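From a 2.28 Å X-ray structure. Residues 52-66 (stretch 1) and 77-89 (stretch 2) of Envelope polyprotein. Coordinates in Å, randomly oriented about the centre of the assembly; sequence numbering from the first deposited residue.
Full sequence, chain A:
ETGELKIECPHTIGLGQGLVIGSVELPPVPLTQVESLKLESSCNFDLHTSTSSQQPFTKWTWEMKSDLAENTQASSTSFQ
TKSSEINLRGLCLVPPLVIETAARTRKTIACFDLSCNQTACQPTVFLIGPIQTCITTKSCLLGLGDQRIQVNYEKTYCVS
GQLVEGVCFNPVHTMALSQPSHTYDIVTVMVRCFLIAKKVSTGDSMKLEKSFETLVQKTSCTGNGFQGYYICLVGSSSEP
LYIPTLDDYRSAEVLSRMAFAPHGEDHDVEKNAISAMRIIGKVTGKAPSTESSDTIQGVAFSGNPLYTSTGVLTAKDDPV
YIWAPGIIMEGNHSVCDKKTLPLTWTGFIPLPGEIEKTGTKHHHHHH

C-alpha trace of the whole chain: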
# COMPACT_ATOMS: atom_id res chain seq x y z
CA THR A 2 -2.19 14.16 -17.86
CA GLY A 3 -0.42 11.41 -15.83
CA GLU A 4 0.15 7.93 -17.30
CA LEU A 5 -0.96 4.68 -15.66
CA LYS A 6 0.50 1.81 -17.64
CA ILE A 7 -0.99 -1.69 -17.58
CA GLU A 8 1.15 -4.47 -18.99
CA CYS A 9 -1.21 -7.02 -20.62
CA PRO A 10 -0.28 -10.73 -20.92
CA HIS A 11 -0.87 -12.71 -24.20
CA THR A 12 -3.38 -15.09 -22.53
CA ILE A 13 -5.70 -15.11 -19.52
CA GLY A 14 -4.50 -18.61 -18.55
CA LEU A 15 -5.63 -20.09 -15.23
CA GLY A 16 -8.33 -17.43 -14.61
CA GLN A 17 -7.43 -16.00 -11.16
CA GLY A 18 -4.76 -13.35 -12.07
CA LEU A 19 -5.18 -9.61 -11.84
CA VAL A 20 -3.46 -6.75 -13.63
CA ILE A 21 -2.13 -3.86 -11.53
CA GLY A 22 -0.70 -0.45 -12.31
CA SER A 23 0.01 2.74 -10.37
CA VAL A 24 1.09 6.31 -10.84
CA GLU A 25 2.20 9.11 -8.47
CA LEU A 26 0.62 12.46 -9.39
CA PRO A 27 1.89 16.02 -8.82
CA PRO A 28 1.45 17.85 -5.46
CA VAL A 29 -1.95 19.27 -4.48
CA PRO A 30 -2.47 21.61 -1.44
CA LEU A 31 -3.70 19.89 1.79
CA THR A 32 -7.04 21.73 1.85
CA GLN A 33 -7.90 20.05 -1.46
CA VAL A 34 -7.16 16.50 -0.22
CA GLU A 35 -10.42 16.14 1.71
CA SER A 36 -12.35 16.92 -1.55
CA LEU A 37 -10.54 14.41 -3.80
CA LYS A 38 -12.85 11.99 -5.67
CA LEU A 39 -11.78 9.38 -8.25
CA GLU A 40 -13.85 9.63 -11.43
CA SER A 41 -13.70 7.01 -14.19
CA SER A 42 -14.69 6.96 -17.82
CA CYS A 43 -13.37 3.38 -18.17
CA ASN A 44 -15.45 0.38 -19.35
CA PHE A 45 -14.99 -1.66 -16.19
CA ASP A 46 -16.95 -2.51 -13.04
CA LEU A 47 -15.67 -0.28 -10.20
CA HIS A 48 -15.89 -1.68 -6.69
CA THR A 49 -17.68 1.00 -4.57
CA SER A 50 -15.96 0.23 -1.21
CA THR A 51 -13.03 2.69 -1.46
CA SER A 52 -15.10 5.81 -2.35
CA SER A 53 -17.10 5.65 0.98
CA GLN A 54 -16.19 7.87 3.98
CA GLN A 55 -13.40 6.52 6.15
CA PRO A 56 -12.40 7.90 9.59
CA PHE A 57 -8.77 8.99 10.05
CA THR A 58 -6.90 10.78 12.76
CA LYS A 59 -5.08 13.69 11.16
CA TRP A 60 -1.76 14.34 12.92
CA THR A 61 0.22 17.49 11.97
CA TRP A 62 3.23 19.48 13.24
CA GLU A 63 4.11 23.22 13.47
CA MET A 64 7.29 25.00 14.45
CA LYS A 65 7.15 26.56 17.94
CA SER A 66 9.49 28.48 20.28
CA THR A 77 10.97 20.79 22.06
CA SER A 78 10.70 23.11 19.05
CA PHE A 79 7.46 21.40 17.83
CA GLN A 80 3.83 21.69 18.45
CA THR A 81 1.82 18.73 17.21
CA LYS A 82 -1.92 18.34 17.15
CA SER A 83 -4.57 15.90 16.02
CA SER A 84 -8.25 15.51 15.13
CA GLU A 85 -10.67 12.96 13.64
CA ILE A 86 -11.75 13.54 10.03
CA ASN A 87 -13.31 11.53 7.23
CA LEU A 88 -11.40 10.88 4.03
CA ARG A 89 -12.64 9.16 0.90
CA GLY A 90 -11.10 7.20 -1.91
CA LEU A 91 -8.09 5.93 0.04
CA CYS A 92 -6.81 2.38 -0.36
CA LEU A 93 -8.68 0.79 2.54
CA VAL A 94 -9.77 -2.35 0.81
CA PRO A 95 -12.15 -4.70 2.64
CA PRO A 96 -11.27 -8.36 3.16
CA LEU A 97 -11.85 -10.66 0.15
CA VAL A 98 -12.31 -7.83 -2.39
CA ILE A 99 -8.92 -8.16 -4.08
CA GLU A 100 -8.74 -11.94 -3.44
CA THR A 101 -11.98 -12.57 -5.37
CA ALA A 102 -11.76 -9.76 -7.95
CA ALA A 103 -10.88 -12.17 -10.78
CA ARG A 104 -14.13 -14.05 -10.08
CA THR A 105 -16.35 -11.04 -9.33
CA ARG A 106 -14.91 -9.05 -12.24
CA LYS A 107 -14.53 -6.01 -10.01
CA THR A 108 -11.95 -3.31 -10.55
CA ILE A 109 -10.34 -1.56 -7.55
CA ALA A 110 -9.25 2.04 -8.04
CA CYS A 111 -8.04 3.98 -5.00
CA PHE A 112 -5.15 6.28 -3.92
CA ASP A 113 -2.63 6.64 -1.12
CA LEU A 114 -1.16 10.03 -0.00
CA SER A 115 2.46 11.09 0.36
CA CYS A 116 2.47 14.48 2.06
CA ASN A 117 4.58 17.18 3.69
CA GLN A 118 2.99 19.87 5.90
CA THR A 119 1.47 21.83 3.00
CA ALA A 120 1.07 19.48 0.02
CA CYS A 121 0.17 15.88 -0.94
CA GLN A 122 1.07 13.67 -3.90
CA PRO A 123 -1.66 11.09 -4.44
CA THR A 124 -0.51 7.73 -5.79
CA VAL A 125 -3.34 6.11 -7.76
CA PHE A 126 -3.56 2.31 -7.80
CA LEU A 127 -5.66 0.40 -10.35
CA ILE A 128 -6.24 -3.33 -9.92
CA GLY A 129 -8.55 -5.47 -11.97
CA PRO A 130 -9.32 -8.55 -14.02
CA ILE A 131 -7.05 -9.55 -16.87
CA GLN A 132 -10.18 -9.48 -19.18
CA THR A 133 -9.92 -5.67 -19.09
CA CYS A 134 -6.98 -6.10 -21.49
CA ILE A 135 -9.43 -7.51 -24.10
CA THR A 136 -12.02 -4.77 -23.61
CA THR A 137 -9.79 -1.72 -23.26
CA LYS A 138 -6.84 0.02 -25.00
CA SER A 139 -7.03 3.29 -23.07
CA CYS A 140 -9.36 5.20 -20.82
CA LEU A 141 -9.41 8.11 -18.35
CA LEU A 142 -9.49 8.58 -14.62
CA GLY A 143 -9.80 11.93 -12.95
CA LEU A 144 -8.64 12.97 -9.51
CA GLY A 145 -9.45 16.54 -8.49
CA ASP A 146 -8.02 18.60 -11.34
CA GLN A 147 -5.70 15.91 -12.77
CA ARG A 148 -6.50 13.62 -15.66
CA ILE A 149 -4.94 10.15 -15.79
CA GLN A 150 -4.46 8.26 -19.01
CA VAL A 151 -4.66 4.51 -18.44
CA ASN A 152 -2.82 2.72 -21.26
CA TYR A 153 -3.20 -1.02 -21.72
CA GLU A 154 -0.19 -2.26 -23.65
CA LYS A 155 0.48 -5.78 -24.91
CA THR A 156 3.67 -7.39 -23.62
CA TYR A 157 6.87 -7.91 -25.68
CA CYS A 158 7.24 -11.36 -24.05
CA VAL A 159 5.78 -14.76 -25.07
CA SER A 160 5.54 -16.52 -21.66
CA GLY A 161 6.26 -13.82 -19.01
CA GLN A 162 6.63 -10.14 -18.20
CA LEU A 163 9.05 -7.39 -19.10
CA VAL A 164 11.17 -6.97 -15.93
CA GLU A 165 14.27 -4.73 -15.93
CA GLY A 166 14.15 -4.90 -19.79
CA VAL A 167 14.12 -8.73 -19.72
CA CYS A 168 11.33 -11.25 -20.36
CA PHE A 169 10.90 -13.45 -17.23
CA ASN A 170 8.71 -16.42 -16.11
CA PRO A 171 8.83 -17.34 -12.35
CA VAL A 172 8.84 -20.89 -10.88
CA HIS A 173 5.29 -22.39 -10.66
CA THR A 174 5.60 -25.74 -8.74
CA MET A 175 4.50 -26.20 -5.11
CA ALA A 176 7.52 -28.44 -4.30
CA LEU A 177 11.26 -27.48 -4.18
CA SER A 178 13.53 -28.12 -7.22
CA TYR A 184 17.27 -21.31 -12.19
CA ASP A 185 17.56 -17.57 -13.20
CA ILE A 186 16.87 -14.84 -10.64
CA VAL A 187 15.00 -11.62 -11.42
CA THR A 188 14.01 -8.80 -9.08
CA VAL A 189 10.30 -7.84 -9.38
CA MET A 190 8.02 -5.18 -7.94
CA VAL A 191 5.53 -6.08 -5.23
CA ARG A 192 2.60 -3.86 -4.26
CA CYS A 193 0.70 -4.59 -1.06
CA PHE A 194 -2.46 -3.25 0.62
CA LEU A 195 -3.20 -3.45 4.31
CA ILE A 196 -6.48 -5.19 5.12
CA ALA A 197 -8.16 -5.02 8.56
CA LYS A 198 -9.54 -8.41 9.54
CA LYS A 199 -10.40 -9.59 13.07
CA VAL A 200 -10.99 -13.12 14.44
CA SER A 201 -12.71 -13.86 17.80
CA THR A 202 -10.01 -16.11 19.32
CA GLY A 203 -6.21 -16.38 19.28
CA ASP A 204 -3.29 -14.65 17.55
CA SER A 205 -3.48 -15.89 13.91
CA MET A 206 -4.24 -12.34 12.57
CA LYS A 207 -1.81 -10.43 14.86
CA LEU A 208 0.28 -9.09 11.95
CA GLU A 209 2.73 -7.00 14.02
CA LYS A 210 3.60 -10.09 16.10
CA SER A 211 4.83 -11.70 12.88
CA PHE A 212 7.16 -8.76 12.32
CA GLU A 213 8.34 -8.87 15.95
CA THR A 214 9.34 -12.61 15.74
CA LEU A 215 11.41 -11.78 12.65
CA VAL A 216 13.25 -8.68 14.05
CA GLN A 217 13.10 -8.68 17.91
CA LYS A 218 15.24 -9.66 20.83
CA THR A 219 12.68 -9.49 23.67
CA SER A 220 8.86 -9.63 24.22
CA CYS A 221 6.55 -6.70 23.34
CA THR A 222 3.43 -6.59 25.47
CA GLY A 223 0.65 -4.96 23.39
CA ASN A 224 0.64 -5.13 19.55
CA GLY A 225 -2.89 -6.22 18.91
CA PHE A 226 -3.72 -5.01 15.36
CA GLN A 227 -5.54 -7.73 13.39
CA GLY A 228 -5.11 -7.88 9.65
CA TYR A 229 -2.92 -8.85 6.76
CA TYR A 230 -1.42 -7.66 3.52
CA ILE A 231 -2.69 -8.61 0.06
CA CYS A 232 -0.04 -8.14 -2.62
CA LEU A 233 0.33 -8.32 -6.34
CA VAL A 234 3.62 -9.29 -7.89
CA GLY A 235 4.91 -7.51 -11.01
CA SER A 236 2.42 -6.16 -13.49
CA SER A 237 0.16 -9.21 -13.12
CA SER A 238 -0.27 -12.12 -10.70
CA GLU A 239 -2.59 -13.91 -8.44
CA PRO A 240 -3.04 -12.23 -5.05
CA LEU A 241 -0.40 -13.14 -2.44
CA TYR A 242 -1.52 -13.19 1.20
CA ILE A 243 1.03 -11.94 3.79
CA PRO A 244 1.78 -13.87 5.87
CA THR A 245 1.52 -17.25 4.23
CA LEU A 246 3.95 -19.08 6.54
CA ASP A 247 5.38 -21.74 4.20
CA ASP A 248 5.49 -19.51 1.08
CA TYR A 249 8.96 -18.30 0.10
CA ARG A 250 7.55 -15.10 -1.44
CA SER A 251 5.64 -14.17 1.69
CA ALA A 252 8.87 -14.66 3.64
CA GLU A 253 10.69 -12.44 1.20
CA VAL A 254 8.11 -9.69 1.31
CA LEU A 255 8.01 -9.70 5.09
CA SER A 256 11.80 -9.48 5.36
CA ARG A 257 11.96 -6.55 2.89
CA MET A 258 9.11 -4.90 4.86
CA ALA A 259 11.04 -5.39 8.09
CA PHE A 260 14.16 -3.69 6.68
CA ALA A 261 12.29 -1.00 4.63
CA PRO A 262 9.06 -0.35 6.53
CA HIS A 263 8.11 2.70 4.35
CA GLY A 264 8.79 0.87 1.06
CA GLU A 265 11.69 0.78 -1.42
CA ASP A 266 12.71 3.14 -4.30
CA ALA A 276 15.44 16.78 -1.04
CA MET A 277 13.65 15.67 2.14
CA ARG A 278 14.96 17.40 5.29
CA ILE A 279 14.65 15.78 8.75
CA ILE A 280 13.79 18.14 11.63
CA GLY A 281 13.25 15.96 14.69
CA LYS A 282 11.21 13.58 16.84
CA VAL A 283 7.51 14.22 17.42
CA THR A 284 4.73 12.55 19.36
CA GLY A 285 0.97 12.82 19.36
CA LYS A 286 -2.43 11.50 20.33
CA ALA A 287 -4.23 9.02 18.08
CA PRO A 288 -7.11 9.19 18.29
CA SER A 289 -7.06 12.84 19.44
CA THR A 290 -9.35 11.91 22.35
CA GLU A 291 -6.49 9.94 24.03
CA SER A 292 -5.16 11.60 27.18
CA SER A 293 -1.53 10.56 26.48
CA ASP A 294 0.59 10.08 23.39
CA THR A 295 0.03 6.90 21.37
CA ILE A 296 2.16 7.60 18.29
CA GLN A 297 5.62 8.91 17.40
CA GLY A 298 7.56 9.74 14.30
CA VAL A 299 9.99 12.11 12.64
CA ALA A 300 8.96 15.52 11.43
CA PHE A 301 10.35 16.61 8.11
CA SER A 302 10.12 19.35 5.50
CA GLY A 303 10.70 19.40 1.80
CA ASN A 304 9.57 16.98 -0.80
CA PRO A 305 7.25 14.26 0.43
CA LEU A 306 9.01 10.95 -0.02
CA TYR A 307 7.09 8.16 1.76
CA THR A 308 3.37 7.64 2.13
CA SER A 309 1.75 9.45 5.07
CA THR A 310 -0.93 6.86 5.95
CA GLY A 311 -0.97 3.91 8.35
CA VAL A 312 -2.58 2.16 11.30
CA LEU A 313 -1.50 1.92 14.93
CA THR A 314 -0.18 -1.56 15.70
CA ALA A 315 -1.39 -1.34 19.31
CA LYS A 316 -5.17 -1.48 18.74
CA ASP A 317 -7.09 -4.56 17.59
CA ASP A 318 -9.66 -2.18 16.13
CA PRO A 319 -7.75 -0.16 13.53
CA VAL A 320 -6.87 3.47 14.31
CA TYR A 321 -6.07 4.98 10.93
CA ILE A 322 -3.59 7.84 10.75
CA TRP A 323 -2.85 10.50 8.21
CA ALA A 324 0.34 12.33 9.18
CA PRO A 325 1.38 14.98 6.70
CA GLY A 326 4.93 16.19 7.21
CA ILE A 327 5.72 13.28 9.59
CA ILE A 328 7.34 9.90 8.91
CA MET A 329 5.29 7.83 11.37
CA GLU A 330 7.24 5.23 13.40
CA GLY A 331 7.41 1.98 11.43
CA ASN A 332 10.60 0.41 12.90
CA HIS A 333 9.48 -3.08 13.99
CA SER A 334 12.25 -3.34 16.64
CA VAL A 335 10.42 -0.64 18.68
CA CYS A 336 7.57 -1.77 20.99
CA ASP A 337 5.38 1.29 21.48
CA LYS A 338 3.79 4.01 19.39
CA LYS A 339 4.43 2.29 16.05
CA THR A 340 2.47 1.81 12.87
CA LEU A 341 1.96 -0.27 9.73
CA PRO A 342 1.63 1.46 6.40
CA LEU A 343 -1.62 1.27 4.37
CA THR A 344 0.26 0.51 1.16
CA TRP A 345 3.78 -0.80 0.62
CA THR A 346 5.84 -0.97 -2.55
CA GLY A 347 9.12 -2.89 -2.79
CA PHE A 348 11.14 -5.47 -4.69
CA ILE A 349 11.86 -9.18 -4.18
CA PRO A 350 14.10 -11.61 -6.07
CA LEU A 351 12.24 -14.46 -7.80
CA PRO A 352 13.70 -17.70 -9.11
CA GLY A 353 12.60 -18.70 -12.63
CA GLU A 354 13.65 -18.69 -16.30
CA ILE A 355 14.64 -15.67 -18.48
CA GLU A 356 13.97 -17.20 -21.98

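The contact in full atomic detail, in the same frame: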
# COMPACT_ATOMS: atom_id res chain seq x y z
N SER A 52 -14.54 4.45 -2.27
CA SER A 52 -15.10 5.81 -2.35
C SER A 52 -16.05 6.22 -1.18
O SER A 52 -16.50 7.37 -1.12
CB SER A 52 -15.80 6.00 -3.70
OG SER A 52 -16.83 5.04 -3.87
N SER A 53 -16.37 5.30 -0.26
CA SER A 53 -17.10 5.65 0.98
C SER A 53 -16.22 6.44 1.98
O SER A 53 -14.98 6.48 1.85
CB SER A 53 -17.62 4.38 1.66
OG SER A 53 -16.54 3.66 2.21
N GLN A 54 -16.87 7.05 2.97
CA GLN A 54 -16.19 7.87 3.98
C GLN A 54 -15.48 6.98 4.98
O GLN A 54 -16.03 5.98 5.42
CB GLN A 54 -17.17 8.73 4.75
CG GLN A 54 -17.68 9.92 3.98
CD GLN A 54 -18.46 10.84 4.90
OE1 GLN A 54 -19.57 10.50 5.28
NE2 GLN A 54 -17.87 11.97 5.30
N GLN A 55 -14.26 7.37 5.34
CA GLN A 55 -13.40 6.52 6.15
C GLN A 55 -12.69 7.37 7.23
O GLN A 55 -12.04 8.36 6.92
CB GLN A 55 -12.48 5.68 5.23
CG GLN A 55 -11.54 6.48 4.32
CD GLN A 55 -11.38 6.02 2.85
OE1 GLN A 55 -10.82 6.77 2.04
NE2 GLN A 55 -11.79 4.80 2.50
N PRO A 56 -12.91 7.05 8.51
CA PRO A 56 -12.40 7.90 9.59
C PRO A 56 -10.89 7.74 9.86
O PRO A 56 -10.41 6.65 10.11
CB PRO A 56 -13.22 7.46 10.81
CG PRO A 56 -13.54 6.02 10.54
CD PRO A 56 -13.74 5.94 9.04
N PHE A 57 -10.20 8.87 9.82
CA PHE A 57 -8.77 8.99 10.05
C PHE A 57 -8.50 10.00 11.15
O PHE A 57 -9.25 10.97 11.32
CB PHE A 57 -8.08 9.52 8.79
CG PHE A 57 -7.65 8.45 7.83
CD1 PHE A 57 -8.56 7.85 6.96
CD2 PHE A 57 -6.34 8.06 7.79
CE1 PHE A 57 -8.15 6.87 6.07
CE2 PHE A 57 -5.92 7.09 6.91
CZ PHE A 57 -6.83 6.48 6.05
N THR A 58 -7.43 9.77 11.90
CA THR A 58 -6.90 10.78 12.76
C THR A 58 -5.87 11.54 11.97
O THR A 58 -4.92 10.96 11.51
CB THR A 58 -6.26 10.14 13.98
OG1 THR A 58 -7.30 9.62 14.78
CG2 THR A 58 -5.45 11.19 14.79
N LYS A 59 -6.08 12.83 11.79
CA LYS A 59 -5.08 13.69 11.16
C LYS A 59 -4.10 14.23 12.20
O LYS A 59 -4.51 14.87 13.12
CB LYS A 59 -5.77 14.85 10.49
CG LYS A 59 -4.85 15.76 9.74
CD LYS A 59 -5.66 16.91 9.19
CE LYS A 59 -4.76 17.89 8.51
NZ LYS A 59 -5.57 18.99 7.94
N TRP A 60 -2.81 13.99 12.00
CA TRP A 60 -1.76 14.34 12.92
C TRP A 60 -0.77 15.22 12.17
O TRP A 60 -0.20 14.80 11.17
CB TRP A 60 -1.09 13.05 13.40
CG TRP A 60 0.04 13.27 14.37
CD1 TRP A 60 0.13 14.25 15.32
CD2 TRP A 60 1.23 12.48 14.50
NE1 TRP A 60 1.31 14.16 16.00
CE2 TRP A 60 2.01 13.07 15.52
CE3 TRP A 60 1.72 11.35 13.85
CZ2 TRP A 60 3.26 12.54 15.93
CZ3 TRP A 60 2.95 10.84 14.23
CH2 TRP A 60 3.70 11.44 15.27
N THR A 61 -0.55 16.44 12.67
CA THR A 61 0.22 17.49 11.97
C THR A 61 1.22 18.15 12.93
O THR A 61 1.05 18.10 14.13
CB THR A 61 -0.73 18.58 11.42
OG1 THR A 61 -1.58 19.07 12.46
CG2 THR A 61 -1.60 18.02 10.36
N TRP A 62 2.27 18.77 12.40
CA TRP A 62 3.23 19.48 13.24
C TRP A 62 3.42 20.93 12.77
O TRP A 62 3.25 21.20 11.59
CB TRP A 62 4.56 18.73 13.27
CG TRP A 62 5.46 18.88 12.06
CD1 TRP A 62 5.49 18.06 10.97
CD2 TRP A 62 6.48 19.85 11.86
NE1 TRP A 62 6.44 18.50 10.09
CE2 TRP A 62 7.08 19.58 10.62
CE3 TRP A 62 6.93 20.95 12.60
CZ2 TRP A 62 8.12 20.37 10.09
CZ3 TRP A 62 7.99 21.72 12.09
CH2 TRP A 62 8.57 21.42 10.85
N GLU A 63 3.76 21.82 13.72
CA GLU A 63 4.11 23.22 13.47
C GLU A 63 5.37 23.57 14.24
O GLU A 63 5.56 23.09 15.34
CB GLU A 63 2.99 24.17 13.92
CG GLU A 63 1.64 23.87 13.28
CD GLU A 63 0.56 24.94 13.50
OE1 GLU A 63 0.57 25.67 14.53
OE2 GLU A 63 -0.33 25.04 12.62
N MET A 64 6.21 24.43 13.68
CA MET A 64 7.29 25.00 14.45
C MET A 64 6.76 25.88 15.61
O MET A 64 5.78 26.61 15.47
CB MET A 64 8.24 25.81 13.58
CG MET A 64 9.37 26.41 14.40
SD MET A 64 10.66 27.19 13.45
CE MET A 64 11.57 27.89 14.81
N LYS A 65 7.44 25.79 16.75
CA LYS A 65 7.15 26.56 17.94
C LYS A 65 8.44 27.02 18.60
O LYS A 65 9.49 26.45 18.37
CB LYS A 65 6.36 25.70 18.92
CG LYS A 65 5.72 26.47 20.06
CD LYS A 65 4.37 25.89 20.47
CE LYS A 65 3.63 26.79 21.47
NZ LYS A 65 4.23 26.73 22.84
N SER A 66 8.37 28.09 19.39
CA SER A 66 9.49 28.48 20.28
C SER A 66 8.97 29.26 21.47
O SER A 66 8.58 30.42 21.29
CB SER A 66 10.48 29.34 19.51
OG SER A 66 11.17 28.54 18.57
N THR A 77 9.73 20.02 22.10
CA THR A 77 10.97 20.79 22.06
C THR A 77 10.76 22.10 21.26
O THR A 77 10.31 23.11 21.81
CB THR A 77 12.17 19.94 21.49
OG1 THR A 77 11.88 19.48 20.16
CG2 THR A 77 12.46 18.72 22.40
N SER A 78 11.05 22.05 19.96
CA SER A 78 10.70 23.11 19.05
C SER A 78 9.44 22.78 18.22
O SER A 78 9.23 23.40 17.22
CB SER A 78 11.89 23.39 18.13
OG SER A 78 12.93 24.06 18.82
N PHE A 79 8.62 21.83 18.63
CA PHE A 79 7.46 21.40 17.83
C PHE A 79 6.20 21.50 18.63
O PHE A 79 6.18 21.25 19.83
CB PHE A 79 7.56 19.94 17.41
CG PHE A 79 8.83 19.58 16.76
CD1 PHE A 79 9.05 19.92 15.43
CD2 PHE A 79 9.82 18.88 17.44
CE1 PHE A 79 10.24 19.58 14.80
CE2 PHE A 79 11.02 18.53 16.83
CZ PHE A 79 11.23 18.88 15.50
N GLN A 80 5.14 21.86 17.95
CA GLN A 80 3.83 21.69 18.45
C GLN A 80 3.16 20.73 17.48
O GLN A 80 3.16 20.97 16.27
CB GLN A 80 3.11 23.01 18.43
CG GLN A 80 1.82 23.03 19.22
CD GLN A 80 1.04 24.26 18.89
OE1 GLN A 80 0.76 24.53 17.71
NE2 GLN A 80 0.68 25.01 19.91
N THR A 81 2.65 19.61 18.00
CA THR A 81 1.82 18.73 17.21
C THR A 81 0.38 18.84 17.63
O THR A 81 0.09 19.31 18.71
CB THR A 81 2.25 17.27 17.33
OG1 THR A 81 1.93 16.80 18.63
CG2 THR A 81 3.73 17.11 17.05
N LYS A 82 -0.53 18.46 16.76
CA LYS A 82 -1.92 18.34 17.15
C LYS A 82 -2.61 17.28 16.31
O LYS A 82 -2.07 16.85 15.27
CB LYS A 82 -2.62 19.68 17.02
CG LYS A 82 -2.82 20.17 15.61
CD LYS A 82 -3.60 21.48 15.59
CE LYS A 82 -3.42 22.21 14.24
NZ LYS A 82 -3.84 23.65 14.27
N SER A 83 -3.80 16.88 16.75
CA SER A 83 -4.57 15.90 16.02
C SER A 83 -6.08 16.08 16.14
O SER A 83 -6.54 16.68 17.07
CB SER A 83 -4.16 14.47 16.43
OG SER A 83 -4.06 14.31 17.82
N SER A 84 -6.80 15.55 15.14
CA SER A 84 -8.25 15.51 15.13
C SER A 84 -8.77 14.38 14.24
O SER A 84 -8.04 13.84 13.42
CB SER A 84 -8.81 16.84 14.63
OG SER A 84 -8.31 17.18 13.36
N GLU A 85 -10.03 14.01 14.43
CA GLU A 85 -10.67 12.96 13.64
C GLU A 85 -11.42 13.57 12.47
O GLU A 85 -12.19 14.50 12.64
CB GLU A 85 -11.59 12.10 14.49
CG GLU A 85 -10.82 11.01 15.24
CD GLU A 85 -9.85 11.58 16.26
OE1 GLU A 85 -10.33 12.16 17.26
OE2 GLU A 85 -8.61 11.45 16.09
N ILE A 86 -11.13 13.07 11.27
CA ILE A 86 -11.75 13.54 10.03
C ILE A 86 -12.10 12.34 9.20
O ILE A 86 -11.64 11.24 9.49
CB ILE A 86 -10.81 14.41 9.21
CG1 ILE A 86 -9.55 13.63 8.84
CG2 ILE A 86 -10.46 15.65 10.00
CD1 ILE A 86 -8.71 14.34 7.82
N ASN A 87 -12.91 12.57 8.17
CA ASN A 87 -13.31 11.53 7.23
C ASN A 87 -12.64 11.80 5.92
O ASN A 87 -12.68 12.91 5.43
CB ASN A 87 -14.82 11.49 7.06
CG ASN A 87 -15.51 10.85 8.25
OD1 ASN A 87 -15.44 9.63 8.44
ND2 ASN A 87 -16.16 11.65 9.05
N LEU A 88 -11.98 10.80 5.36
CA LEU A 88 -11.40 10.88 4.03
C LEU A 88 -12.21 9.96 3.14
O LEU A 88 -12.95 9.12 3.64
CB LEU A 88 -9.92 10.47 4.07
CG LEU A 88 -8.99 11.39 4.90
CD1 LEU A 88 -7.58 10.83 4.98
CD2 LEU A 88 -8.95 12.80 4.33
N ARG A 89 -12.10 10.13 1.82
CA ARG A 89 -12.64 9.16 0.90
C ARG A 89 -11.67 8.80 -0.17
O ARG A 89 -10.78 9.59 -0.49
CB ARG A 89 -13.84 9.71 0.14
CG ARG A 89 -14.97 10.34 0.91
CD ARG A 89 -16.00 10.87 -0.11
NE ARG A 89 -17.35 11.10 0.43
CZ ARG A 89 -18.29 10.17 0.62
NH1 ARG A 89 -18.07 8.88 0.34
NH2 ARG A 89 -19.48 10.52 1.12

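Two neighbouring antiparallel strands, one from each stretch, make this contact, burying 1429 Å² in total. Their backbones are laced by paired hydrogen bonds at every second residue. F57 N to I86 O and I86 N to F57 O, both 2.8 Å and nearly straight, form the most regular of these rings; equivalent pairs join Q55 with L88, K59 with S84, T61 with K82 and E63 with Q80. Beyond the last of them, K65 N still reaches S78 O at 3.0 Å. Between the rings the chains draw closer, with CA atoms 4.3 Å apart at W62 and T81, and the gaps are filled by CA-H...O contacts such as S83 CA to K59 O at 3.1 Å.

On the face that carries Q55, F57 and K59, the packing is a run of interlocking apolar groups. L88 adopts an mt rotamer that lays CD1 over one face of the F57 ring, 3.7 Å from F57 CD1 and 3.9 Å from the ring centroid, close to the ring normal, so that a methyl sits on the flat of the aromatic. The end of the I86 side chain bends nearer the other strand: I86 CG1 lies 4.4 Å from F57 CB. The extended K59 chain passes I86 CD1, which is 4.0 Å from K59 CB and 4.2 Å from K59 CD, before its end leads away. Farther along, K82 CG fits against T61 OG1 at 3.6 Å. E63 OE2 and K82 NZ, 4.1 Å apart, are of opposite charge but too distant for a salt bridge.

The other face holds the two tryptophans. W60 sets the edge of its indole against the partner strand, with W60 NE1 3.5 Å from T81 CB and W60 CD1 3.4 Å from K82 O. W62 instead offers a face to the edge of F79: the six-membered ring of W62 and the F79 ring stand almost perpendicular, at 84°, with centroids 5.6 Å apart and W62 CE3 to F79 CD1 at 3.7 Å. The arrangement is offset, so the phenyl edge does not meet the ring centre squarely. On the other side of W60 along the strand, T58 CG2 approaches S83 CB at 3.9 Å, and T58 OG1 donates a short hydrogen bond to E85 OE2, 2.6 Å, as the end of the glutamate side chain comes nearer the other strand.

At the far end R89 folds over the start of the first stretch. Its guanidinium lies flat against Q54, with Q54 CG 3.4 Å from R89 CZ, while R89 NH1 donates in the plane of the group to S52 O at 2.6 Å.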